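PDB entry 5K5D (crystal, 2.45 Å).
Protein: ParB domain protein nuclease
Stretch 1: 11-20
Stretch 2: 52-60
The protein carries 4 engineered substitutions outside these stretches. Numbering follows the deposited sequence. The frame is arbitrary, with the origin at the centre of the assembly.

Stretch 1 (11-20) EEVVSIEKLK
Stretch 2 52-60: IADRNYVLI

Tyr57, Lys20 and Leu19 account for most of the 456 Å² buried between these two stretches of one chain. Stretch 1 enters as an extended strand, Glu11 to Ser15, turns through Ile16 to Lys18 with phi/psi near -60/-25, -90/-3 and -75/-21, and straightens again at Leu19 (-77/124) and Lys20 (-99/138). The turn is closed by Lys18 N donating to Ser15 O at 2.9 Å. Stretch 2 ends a strand at Ile52 and Ala53, makes a type I turn from Asp54 to Tyr57, and returns through Val58 into the strand containing Leu59 and Ile60. Its two arms are joined by Ile60 N to Ile52 O (2.7 Å) and Asp54 N to Val58 O (3.0 Å), and Tyr57 N to Asp54 O (3.0 Å) closes the turn. Asp54, with chi1 at 77°, folds its carboxylate back over the turn, so that OD1 accepts from Val58 N at 2.9 Å and weakly from Asn56 N at 2.8 Å.

The backbones meet in a single beta bridge, Lys20 with Val58, CA to CA 4.6 Å, with the two chains running parallel; Leu19 CA lies 5.3 Å from Tyr57 CA. Lys20 reaches out with both its amide and its carbonyl: Lys20 N donates to Tyr57 O at 2.8 Å (167°), and Lys20 O accepts from Leu59 N at 2.7 Å (169°). These nearly straight bonds fix the register, and two CA-H...O contacts accompany them, Leu19 CA to Tyr57 O at 3.5 Å and Val58 CA to Lys20 O at 3.2 Å. Lys20 CA-to-CB points sideways; the side chain (m, then t, t, t) is long enough for NZ to form a weak hydrogen bond with Asn56 O at 3.5 Å.

Tyr57 covers the most surface. The last residue of the turn, it has a left-handed backbone, phi/psi 68/29; CA-to-CB points toward stretch 1, with chi1 m (-59°) and chi2 95°. The aromatic side chain extends along stretch 1 to Glu12, where Tyr57 OH donates to Glu12 OE1 at 2.9 Å near the ring plane. Glu12 points toward stretch 2 with chi1 p and chi2 t, and its exposed neighbours Glu11 and Val13 make no contact. Val14, chi1 m, also points toward stretch 2, placing CG1 3.8 Å from Tyr57 CE2. Over one face lies the fully extended Lys18 side chain, all four chi angles t: CE sits 3.8 Å from the ring centroid, 12° off the normal, and NZ 4.1 Å from it, 30° off, an off-centre cation-pi contact. A long aliphatic chain ending in a charge thus supplies both packing and electrostatic attraction.

Leu19 is apolar filling beside the bridge. Its chi angles, -98° and 11°, lie between wells; CB points sideways, but the side-chain end comes nearer stretch 2. Leu19 CD1 approaches the ring edge and lies 4.0 Å from Tyr57 CB and 4.4 Å from Ala53 CB, while Leu19 CG is 4.5 Å from Leu59 CG. The small Ala53 methyl points toward stretch 1, and buried Leu59, its chi angles also between wells, extends the apolar patch.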

# COMPACT_ATOMS: atom_id res chain seq x y z
N GLU B 11 21.02 -1.60 -18.68
CA GLU B 11 20.02 -1.08 -19.60
C GLU B 11 20.09 -1.86 -20.91
O GLU B 11 21.16 -1.97 -21.51
CB GLU B 11 20.26 0.41 -19.85
CG GLU B 11 19.00 1.24 -20.04
CD GLU B 11 18.38 1.09 -21.42
OE1 GLU B 11 19.04 0.52 -22.31
OE2 GLU B 11 17.23 1.54 -21.61
N GLU B 12 18.96 -2.42 -21.33
CA GLU B 12 18.93 -3.16 -22.59
C GLU B 12 17.58 -3.10 -23.29
O GLU B 12 16.56 -2.77 -22.68
CB GLU B 12 19.35 -4.62 -22.37
CG GLU B 12 18.50 -5.39 -21.37
CD GLU B 12 18.93 -6.84 -21.25
OE1 GLU B 12 18.37 -7.68 -21.99
OE2 GLU B 12 19.81 -7.14 -20.43
N VAL B 13 17.60 -3.40 -24.58
CA VAL B 13 16.39 -3.44 -25.38
C VAL B 13 16.07 -4.87 -25.76
O VAL B 13 16.95 -5.63 -26.15
CB VAL B 13 16.52 -2.61 -26.66
CG1 VAL B 13 15.23 -2.66 -27.46
CG2 VAL B 13 16.89 -1.18 -26.32
N VAL B 14 14.80 -5.24 -25.64
CA VAL B 14 14.37 -6.60 -25.90
C VAL B 14 13.07 -6.61 -26.69
O VAL B 14 12.36 -5.61 -26.72
CB VAL B 14 14.16 -7.37 -24.58
CG1 VAL B 14 15.48 -7.51 -23.84
CG2 VAL B 14 13.14 -6.66 -23.72
N SER B 15 12.78 -7.74 -27.32
CA SER B 15 11.51 -7.91 -28.01
C SER B 15 10.38 -7.73 -27.01
O SER B 15 10.47 -8.20 -25.87
CB SER B 15 11.42 -9.28 -28.68
OG SER B 15 11.28 -10.32 -27.73
N ILE B 16 9.32 -7.05 -27.43
CA ILE B 16 8.24 -6.69 -26.51
C ILE B 16 7.59 -7.92 -25.88
O ILE B 16 7.04 -7.84 -24.78
CB ILE B 16 7.19 -5.81 -27.21
CG1 ILE B 16 6.23 -5.20 -26.19
CG2 ILE B 16 6.44 -6.61 -28.28
CD1 ILE B 16 5.35 -4.12 -26.76
N GLU B 17 7.68 -9.05 -26.57
CA GLU B 17 7.04 -10.27 -26.10
C GLU B 17 7.97 -11.10 -25.21
O GLU B 17 7.58 -12.14 -24.68
CB GLU B 17 6.56 -11.11 -27.29
CG GLU B 17 5.61 -10.36 -28.21
CD GLU B 17 4.33 -9.94 -27.51
OE1 GLU B 17 3.79 -10.75 -26.73
OE2 GLU B 17 3.87 -8.80 -27.74
N LYS B 18 9.21 -10.64 -25.06
CA LYS B 18 10.17 -11.35 -24.23
C LYS B 18 9.87 -11.18 -22.74
O LYS B 18 10.30 -11.98 -21.91
CB LYS B 18 11.60 -10.89 -24.56
CG LYS B 18 12.69 -11.74 -23.93
CD LYS B 18 14.07 -11.27 -24.37
CE LYS B 18 15.18 -12.05 -23.68
NZ LYS B 18 16.52 -11.59 -24.13
N LEU B 19 9.12 -10.13 -22.41
CA LEU B 19 8.79 -9.82 -21.02
C LEU B 19 7.69 -10.73 -20.45
O LEU B 19 6.60 -10.82 -21.01
CB LEU B 19 8.37 -8.35 -20.88
CG LEU B 19 9.44 -7.38 -20.38
CD1 LEU B 19 10.83 -8.02 -20.37
CD2 LEU B 19 9.43 -6.09 -21.21
N LYS B 20 8.00 -11.39 -19.34
CA LYS B 20 7.06 -12.28 -18.68
C LYS B 20 6.40 -11.56 -17.52
O LYS B 20 7.05 -10.83 -16.78
CB LYS B 20 7.77 -13.54 -18.20
CG LYS B 20 8.45 -14.31 -19.32
CD LYS B 20 9.64 -15.10 -18.81
CE LYS B 20 10.49 -15.61 -19.98
NZ LYS B 20 11.81 -16.15 -19.53
N ILE B 52 10.82 -1.93 -15.72
CA ILE B 52 11.64 -2.58 -14.70
C ILE B 52 11.44 -4.09 -14.72
O ILE B 52 10.34 -4.59 -14.48
CB ILE B 52 11.28 -2.07 -13.30
CG1 ILE B 52 11.39 -0.54 -13.25
CG2 ILE B 52 12.14 -2.75 -12.26
CD1 ILE B 52 12.74 -0.01 -13.65
N ALA B 53 12.51 -4.82 -15.00
CA ALA B 53 12.43 -6.28 -15.07
C ALA B 53 13.57 -6.92 -14.29
O ALA B 53 14.59 -6.28 -14.03
CB ALA B 53 12.46 -6.74 -16.51
N ASP B 54 13.38 -8.18 -13.92
CA ASP B 54 14.44 -8.89 -13.22
C ASP B 54 15.34 -9.64 -14.20
O ASP B 54 15.25 -9.47 -15.42
CB ASP B 54 13.86 -9.84 -12.16
CG ASP B 54 13.28 -11.11 -12.75
OD1 ASP B 54 13.38 -11.32 -13.99
OD2 ASP B 54 12.72 -11.91 -11.97
N ARG B 55 16.20 -10.49 -13.64
CA ARG B 55 17.18 -11.24 -14.41
C ARG B 55 16.54 -12.09 -15.51
O ARG B 55 17.04 -12.16 -16.62
CB ARG B 55 17.97 -12.13 -13.46
CG ARG B 55 19.25 -12.67 -14.02
CD ARG B 55 20.24 -12.91 -12.89
NE ARG B 55 19.74 -13.86 -11.90
CZ ARG B 55 20.06 -13.83 -10.62
NH1 ARG B 55 20.86 -12.88 -10.15
NH2 ARG B 55 19.58 -14.75 -9.79
N ASN B 56 15.42 -12.74 -15.19
CA ASN B 56 14.75 -13.61 -16.13
C ASN B 56 13.64 -12.90 -16.90
O ASN B 56 12.76 -13.54 -17.48
CB ASN B 56 14.15 -14.82 -15.41
CG ASN B 56 15.20 -15.65 -14.70
OD1 ASN B 56 16.30 -15.86 -15.21
ND2 ASN B 56 14.87 -16.11 -13.49
N TYR B 57 13.69 -11.58 -16.91
CA TYR B 57 12.79 -10.78 -17.72
C TYR B 57 11.35 -10.87 -17.23
O TYR B 57 10.40 -10.74 -18.00
CB TYR B 57 12.91 -11.17 -19.20
CG TYR B 57 14.32 -10.97 -19.72
CD1 TYR B 57 15.23 -12.01 -19.74
CD2 TYR B 57 14.74 -9.72 -20.16
CE1 TYR B 57 16.52 -11.83 -20.20
CE2 TYR B 57 16.02 -9.52 -20.62
CZ TYR B 57 16.91 -10.58 -20.64
OH TYR B 57 18.19 -10.38 -21.09
N VAL B 58 11.20 -11.10 -15.93
CA VAL B 58 9.92 -10.98 -15.27
C VAL B 58 9.65 -9.50 -15.01
O VAL B 58 10.45 -8.83 -14.34
CB VAL B 58 9.88 -11.76 -13.93
CG1 VAL B 58 8.60 -11.47 -13.17
CG2 VAL B 58 10.03 -13.25 -14.18
N LEU B 59 8.55 -9.00 -15.55
CA LEU B 59 8.16 -7.61 -15.39
C LEU B 59 7.88 -7.32 -13.91
O LEU B 59 7.10 -8.01 -13.27
CB LEU B 59 6.91 -7.32 -16.22
CG LEU B 59 6.82 -6.01 -17.00
CD1 LEU B 59 5.44 -5.40 -16.86
CD2 LEU B 59 7.89 -5.03 -16.55
N ILE B 60 8.52 -6.28 -13.39
CA ILE B 60 8.32 -5.91 -12.00
C ILE B 60 7.43 -4.68 -11.93
O ILE B 60 6.45 -4.65 -11.18
CB ILE B 60 9.66 -5.61 -11.30
CG1 ILE B 60 10.47 -6.90 -11.15
CG2 ILE B 60 9.43 -4.97 -9.94
CD1 ILE B 60 11.82 -6.69 -10.51